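Local coordinates for sulfite dehydrogenase (Paracoccus pantotrophus, PDB 2XTS) that oxidises protein-bound sulfane sulfur as the molybdenum-cofactor subunit of the sulfane dehydrogenase SoxCD, working together with a haem c cytochrome partner, at the interface of chains A and B and the interface of chains A and C. Residues are numbered along the deposited sequence; one frame, centred on the assembly and turned at random. Chains: chain A/B, Sulfite dehydrogenase; chain C, Cytochrome.

Contact 1 joins two copies of the molybdenum subunit, whereas contact 2 joins one of them to its cytochrome; the centres of their C-alpha atoms lie about 33 Å apart. They have no residue in common, and chain A is the member present in both. On chain A, contact 1 uses strands 89-93 and 99-101 with the loop just before them, and contact 2 uses the loop between strands 255-257 and 265-270 plus a histidine from far along the sequence. Each turns on an arginine bound to an acceptor of the neighbouring chain. Chain A thus uses separate surfaces for its partners in the assembly of two molybdenum subunits and two cytochromes.

Contact 1: the interface of chains A and B. Residues chain A 88, 90, 100; chain B 5, 8.
A:Arg88 meets B:Asp5 in one patch of the two-fold symmetric homodimer interface, where the N-terminal segment of one molybdenum subunit is pinned to the body of the other; its twin, with the chains exchanged, ties the pair a second time. The two side chains come from opposite directions. The guanidinium turns its NE side to the aspartate, and both bonds end on one carboxylate oxygen: NE of A:Arg88 lies 2.9 Å from OD2 of B:Asp5, and NH2 of A:Arg88 is also 2.9 Å from that OD2. The oxygen sits nearly in the guanidinium plane, while the carboxylate is turned 59° away from it. NH2 uses the syn lone pair of OD2, whereas NE comes from above the carboxylate plane. B:Asp5 holds CG anti to its backbone N (chi1 -169°), which carries the carboxylate toward chain A.

Beneath this salt bridge lies an apolar patch centred on B:Ile8. Its CD1 methyl reaches tip to tip between the two methyls of A:Val100, 3.9 Å from CG2 of A:Val100 and equally far from CG1. The other branch, CG2 of B:Ile8, meets the terminal CE methyl of A:Met90 at 4.0 Å; a bend at chi3 (-68°) turns that methyl toward the isoleucine. The aliphatic part of A:Arg88 crosses B:Ile8 at about a right angle, its CG 4.1 Å from CG1 of B:Ile8, thus joining the polar and apolar halves. Replacing A:Arg88 by an alanine would probably leave the B:Asp5 carboxylate without its charged mate and uncover one flank of B:Ile8.

On chain A, A:Arg88 lies in the loop leading into strand 89-93, which carries A:Met90, and A:Val100 comes from strand 99-101. B:Asp5 immediately precedes the short helix 6-9 that presents B:Ile8, so the neighbour packs a near-terminal segment against strands within the part of chain A assigned to the molybdopterin-binding domain family.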
# COMPACT_ATOMS: atom_id res chain seq x y z
N ARG A 88 -25.09 -1.22 8.71
CA ARG A 88 -26.12 -2.09 8.14
C ARG A 88 -26.14 -1.87 6.63
O ARG A 88 -26.03 -0.74 6.17
CB ARG A 88 -27.50 -1.75 8.70
CG ARG A 88 -27.68 -1.93 10.20
CD ARG A 88 -27.65 -3.39 10.63
NE ARG A 88 -28.00 -3.49 12.04
CZ ARG A 88 -27.14 -3.33 13.04
NH1 ARG A 88 -25.85 -3.08 12.82
NH2 ARG A 88 -27.58 -3.44 14.29
N MET A 90 -28.66 -2.72 3.36
CA MET A 90 -30.01 -3.11 2.97
C MET A 90 -30.03 -3.33 1.48
O MET A 90 -29.43 -2.58 0.72
CB MET A 90 -31.00 -2.01 3.35
CG MET A 90 -32.42 -2.23 2.86
SD MET A 90 -33.58 -0.89 3.31
CE MET A 90 -33.62 -1.15 5.08
N VAL A 100 -31.46 -7.30 5.12
CA VAL A 100 -30.56 -6.48 5.92
C VAL A 100 -29.38 -7.39 6.29
O VAL A 100 -29.57 -8.53 6.78
CB VAL A 100 -31.18 -5.95 7.21
CG1 VAL A 100 -30.11 -5.26 8.10
CG2 VAL A 100 -32.31 -4.99 6.86
N ASP B 5 -35.06 -2.63 13.64
CA ASP B 5 -33.77 -2.28 14.20
C ASP B 5 -33.65 -0.76 14.23
O ASP B 5 -33.69 -0.12 13.17
CB ASP B 5 -32.66 -2.89 13.33
CG ASP B 5 -31.29 -2.80 13.97
OD1 ASP B 5 -31.06 -1.88 14.76
OD2 ASP B 5 -30.42 -3.64 13.64
N ILE B 8 -31.58 1.39 11.88
CA ILE B 8 -32.18 1.71 10.58
C ILE B 8 -33.38 2.64 10.77
O ILE B 8 -33.48 3.66 10.09
CB ILE B 8 -32.62 0.44 9.83
CG1 ILE B 8 -31.41 -0.43 9.54
CG2 ILE B 8 -33.33 0.81 8.52
CD1 ILE B 8 -31.74 -1.80 9.09

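Contact 2: the interface of chains A and C. Residues chain A 258-261, 263, 369; chain C 149, 151.
C:Arg151 reaches from the cytochrome into a loop of A:Val261 and A:Asp263, joining chain C to the sulfite-oxidase-family molybdenum subunit in the SoxCD complex. Its guanidinium meets the A:Val261 carbonyl end-on, with NH2 2.9 Å and NH1 3.0 Å from O of A:Val261. NH2 lies on a lone pair in the carbonyl plane; NH1 is tilted 32° from it. NH1 of C:Arg151 also forms a salt bridge with the A:Asp263 carboxylate, 2.9 Å from OD2, approaching from above the carboxylate plane.

Behind these bonds, C:Asp149 holds the guanidinium side-on from within chain C. NE of C:Arg151 bonds to OD1 of C:Asp149 at 3.0 Å, and NH2 of C:Arg151 to OD2 of C:Asp149 at 2.8 Å. The backbone N of C:Arg151 reaches OD1 from the opposite face to NE, so the aspartate grips both ends of the residue; a bend at chi3 (-74°) folds the arginine back to it. This pairing probably restrains rotation of the guanidinium and offsets some of its charge.

C:Asp149 crosses A:Thr259 at about a right angle, its CG 3.6 Å from CG2 of A:Thr259. Alongside, a water 2.8 Å from OD2 of C:Asp149 joins it to the backbone N atoms of A:Trp260 and A:Val261. A:Thr259 and A:His369 also belong to a cobalt site on chain A, whose ion may come from purification or crystallisation; the arginine lies beside it.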
# COMPACT_ATOMS: atom_id res chain seq x y z
N TRP A 258 -24.88 10.35 -17.63
CA TRP A 258 -24.49 8.96 -17.52
C TRP A 258 -23.16 8.78 -18.25
O TRP A 258 -22.95 7.79 -18.93
CB TRP A 258 -25.56 8.02 -18.07
CG TRP A 258 -26.90 8.11 -17.43
CD1 TRP A 258 -27.28 8.79 -16.29
CD2 TRP A 258 -28.08 7.53 -17.96
NE1 TRP A 258 -28.64 8.62 -16.08
CE2 TRP A 258 -29.15 7.85 -17.09
CE3 TRP A 258 -28.34 6.73 -19.08
CZ2 TRP A 258 -30.46 7.41 -17.34
CZ3 TRP A 258 -29.63 6.29 -19.32
CH2 TRP A 258 -30.67 6.64 -18.45
N THR A 259 -22.22 9.74 -18.10
CA THR A 259 -20.87 9.59 -18.63
C THR A 259 -20.12 8.86 -17.54
O THR A 259 -19.46 9.44 -16.68
CB THR A 259 -20.24 10.94 -19.02
OG1 THR A 259 -20.41 11.88 -17.94
CG2 THR A 259 -20.95 11.47 -20.25
N TRP A 260 -20.27 7.55 -17.55
CA TRP A 260 -19.75 6.73 -16.48
C TRP A 260 -18.26 6.45 -16.63
O TRP A 260 -17.51 6.55 -15.65
CB TRP A 260 -20.53 5.41 -16.41
CG TRP A 260 -21.99 5.60 -16.14
CD1 TRP A 260 -22.55 6.43 -15.22
CD2 TRP A 260 -23.08 4.90 -16.76
NE1 TRP A 260 -23.92 6.31 -15.26
CE2 TRP A 260 -24.27 5.37 -16.19
CE3 TRP A 260 -23.15 3.95 -17.79
CZ2 TRP A 260 -25.53 4.91 -16.58
CZ3 TRP A 260 -24.41 3.50 -18.18
CH2 TRP A 260 -25.57 3.97 -17.58
N VAL A 261 -17.81 6.06 -17.81
CA VAL A 261 -16.42 5.61 -17.96
C VAL A 261 -15.44 6.78 -18.01
O VAL A 261 -15.74 7.86 -18.53
CB VAL A 261 -16.16 4.62 -19.14
CG1 VAL A 261 -14.93 3.75 -18.87
CG2 VAL A 261 -17.30 3.69 -19.36
N ASP A 263 -11.95 7.94 -19.53
CA ASP A 263 -11.18 7.61 -20.73
C ASP A 263 -9.66 7.62 -20.48
O ASP A 263 -9.17 8.17 -19.48
CB ASP A 263 -11.55 8.57 -21.86
CG ASP A 263 -12.98 8.43 -22.34
OD1 ASP A 263 -13.54 7.31 -22.32
OD2 ASP A 263 -13.55 9.46 -22.75
N HIS A 369 -14.47 15.00 -16.90
CA HIS A 369 -13.91 14.18 -17.97
C HIS A 369 -12.84 14.88 -18.82
O HIS A 369 -12.75 14.66 -20.01
CB HIS A 369 -15.01 13.57 -18.83
CG HIS A 369 -15.92 12.66 -18.06
ND1 HIS A 369 -15.57 11.37 -17.71
CD2 HIS A 369 -17.17 12.86 -17.57
CE1 HIS A 369 -16.55 10.83 -17.00
NE2 HIS A 369 -17.54 11.71 -16.92
N ASP C 149 -24.58 9.40 -22.58
CA ASP C 149 -23.21 9.40 -23.09
C ASP C 149 -23.14 8.83 -24.50
O ASP C 149 -23.50 7.68 -24.72
CB ASP C 149 -22.37 8.53 -22.13
CG ASP C 149 -20.88 8.55 -22.40
OD1 ASP C 149 -20.40 9.26 -23.31
OD2 ASP C 149 -20.18 7.80 -21.69
N ARG C 151 -20.05 9.35 -26.35
CA ARG C 151 -18.65 9.34 -26.72
C ARG C 151 -18.34 8.21 -27.69
O ARG C 151 -17.48 8.38 -28.56
CB ARG C 151 -17.78 9.21 -25.49
CG ARG C 151 -17.68 10.50 -24.73
CD ARG C 151 -16.83 10.34 -23.46
NE ARG C 151 -17.57 9.61 -22.43
CZ ARG C 151 -17.08 9.25 -21.25
NH1 ARG C 151 -15.81 9.54 -20.97
NH2 ARG C 151 -17.85 8.64 -20.37
O HOH W 1 -20.05 5.71 -19.85